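Local atomic coordinates of tRNA (uracil(54)-C(5))-methyltransferase (Pyrococcus abyssi, PDB entry 2JJQ), a protein that catalyses the S-adenosyl-L-methionine-dependent methylation of uridine 54 in tRNA to 5-methyluridine. Residues A364-H367 against P368-K372. Numbering follows the deposited sequence.
Sequences AGLH and PRLVK
His367 and Arg369 supply a compact example of how a side chain can cap the N-terminus of a helix. The backbone N of Arg369 donates to ring atom ND1 of His367 at 2.9 Å, with an N-H...N angle of 160° and the donor almost exactly in the ring plane, so ND1 acts as the acceptor, consistent with a ring nitrogen that carries no proton there. With His367 CG anti to its own backbone nitrogen (chi1 -164°) and beside the carbonyl carbon, the ring edge carrying ND1 faces the first turn. The carbonyl of the same residue starts the main-chain ladder: Val371 N donates to His367 O at 3.1 Å, and Leu370 N adds a weak bond to that oxygen. Pro368, which has no N-H to offer, fills the first helical position.

Van der Waals contacts steady the ring. CD of Pro368 sits over one of its faces, 3.6 Å from His367 CG, and the aliphatic part of Arg369 runs alongside, pointing the same way, with its CG 3.6 Å from His367 CE1. Apolar packing also ties the loop to the helix. Leu366 CB rests 3.8 Å from Val371 CG1, and the CD2 methyls of Leu366 and Leu370 approach to 4.0 Å. Both leucines also touch Tyr298, a residue of the cofactor site.

Asp395 accepts from Leu366 N, and Asp346, another cofactor-binding residue, takes a weak bond from His367 N. The whole is a histidine N-cap on helix 368-377, which follows strand 356-359 in the class I-like methyltransferase domain, beside the S-adenosyl-L-homocysteine pocket.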
loop_
_atom_site.group_PDB
_atom_site.type_symbol
_atom_site.label_atom_id
_atom_site.label_comp_id
_atom_site.label_asym_id
_atom_site.label_seq_id
_atom_site.Cartn_x
_atom_site.Cartn_y
_atom_site.Cartn_z
ATOM N N ALA A 364 4.879 -13.895 -2.899
ATOM C CA ALA A 364 5.464 -15.157 -3.375
ATOM C C ALA A 364 5.758 -15.145 -4.879
ATOM O O ALA A 364 6.501 -16.015 -5.386
ATOM C CB ALA A 364 4.536 -16.327 -3.049
ATOM N N GLY A 365 5.152 -14.200 -5.597
ATOM C CA GLY A 365 5.317 -14.148 -7.039
ATOM C C GLY A 365 4.379 -15.117 -7.726
ATOM O O GLY A 365 3.480 -15.660 -7.104
ATOM N N LEU A 366 4.593 -15.362 -9.010
ATOM C CA LEU A 366 3.710 -16.216 -9.787
ATOM C C LEU A 366 3.913 -17.694 -9.431
ATOM O O LEU A 366 5.041 -18.166 -9.431
ATOM C CB LEU A 366 4.044 -16.070 -11.275
ATOM C CG LEU A 366 3.918 -14.643 -11.860
ATOM C CD1 LEU A 366 4.294 -14.741 -13.315
ATOM C CD2 LEU A 366 2.471 -14.172 -11.718
ATOM N N HIS A 367 2.848 -18.427 -9.141
ATOM C CA HIS A 367 2.999 -19.881 -8.951
ATOM C C HIS A 367 3.688 -20.505 -10.172
ATOM O O HIS A 367 3.330 -20.202 -11.311
ATOM C CB HIS A 367 1.652 -20.553 -8.818
ATOM C CG HIS A 367 1.741 -21.942 -8.263
ATOM N ND1 HIS A 367 2.230 -23.004 -8.989
ATOM C CD2 HIS A 367 1.421 -22.437 -7.044
ATOM C CE1 HIS A 367 2.191 -24.099 -8.251
ATOM N NE2 HIS A 367 1.729 -23.779 -7.056
ATOM N N PRO A 368 4.673 -21.407 -9.945
ATOM C CA PRO A 368 5.316 -22.131 -11.067
ATOM C C PRO A 368 4.367 -22.748 -12.092
ATOM O O PRO A 368 4.662 -22.720 -13.303
ATOM C CB PRO A 368 6.137 -23.212 -10.332
ATOM C CG PRO A 368 6.594 -22.462 -9.060
ATOM C CD PRO A 368 5.318 -21.715 -8.649
ATOM N N ARG A 369 3.245 -23.296 -11.648
ATOM C CA ARG A 369 2.249 -23.868 -12.565
ATOM C C ARG A 369 1.630 -22.814 -13.490
ATOM O O ARG A 369 1.317 -23.081 -14.638
ATOM C CB ARG A 369 1.128 -24.601 -11.817
ATOM C CG ARG A 369 1.567 -25.975 -11.300
ATOM C CD ARG A 369 0.517 -26.698 -10.456
ATOM N NE ARG A 369 1.001 -28.040 -10.126
ATOM C CZ ARG A 369 0.474 -28.822 -9.184
ATOM N NH1 ARG A 369 -0.559 -28.388 -8.452
ATOM N NH2 ARG A 369 0.986 -30.041 -8.967
ATOM N N LEU A 370 1.424 -21.621 -12.963
ATOM C CA LEU A 370 0.892 -20.524 -13.773
ATOM C C LEU A 370 1.968 -20.123 -14.793
ATOM O O LEU A 370 1.650 -19.872 -15.957
ATOM C CB LEU A 370 0.550 -19.331 -12.858
ATOM C CG LEU A 370 0.129 -18.072 -13.620
ATOM C CD1 LEU A 370 -1.033 -18.328 -14.600
ATOM C CD2 LEU A 370 -0.258 -16.968 -12.570
ATOM N N VAL A 371 3.240 -20.031 -14.373
ATOM C CA VAL A 371 4.286 -19.754 -15.372
ATOM C C VAL A 371 4.378 -20.793 -16.499
ATOM O O VAL A 371 4.477 -20.436 -17.686
ATOM C CB VAL A 371 5.680 -19.212 -14.835
ATOM C CG1 VAL A 371 5.742 -18.830 -13.313
ATOM C CG2 VAL A 371 6.932 -19.752 -15.561
ATOM N N LYS A 372 4.257 -22.065 -16.130
ATOM C CA LYS A 372 4.174 -23.121 -17.165
ATOM C C LYS A 372 3.016 -22.910 -18.140
ATOM O O LYS A 372 3.166 -23.047 -19.382
ATOM C CB LYS A 372 4.032 -24.495 -16.510
ATOM C CG LYS A 372 5.268 -24.890 -15.683
ATOM C CD LYS A 372 5.273 -26.358 -15.318
ATOM C CE LYS A 372 6.523 -26.738 -14.509
ATOM N NZ LYS A 372 6.626 -28.244 -14.390
#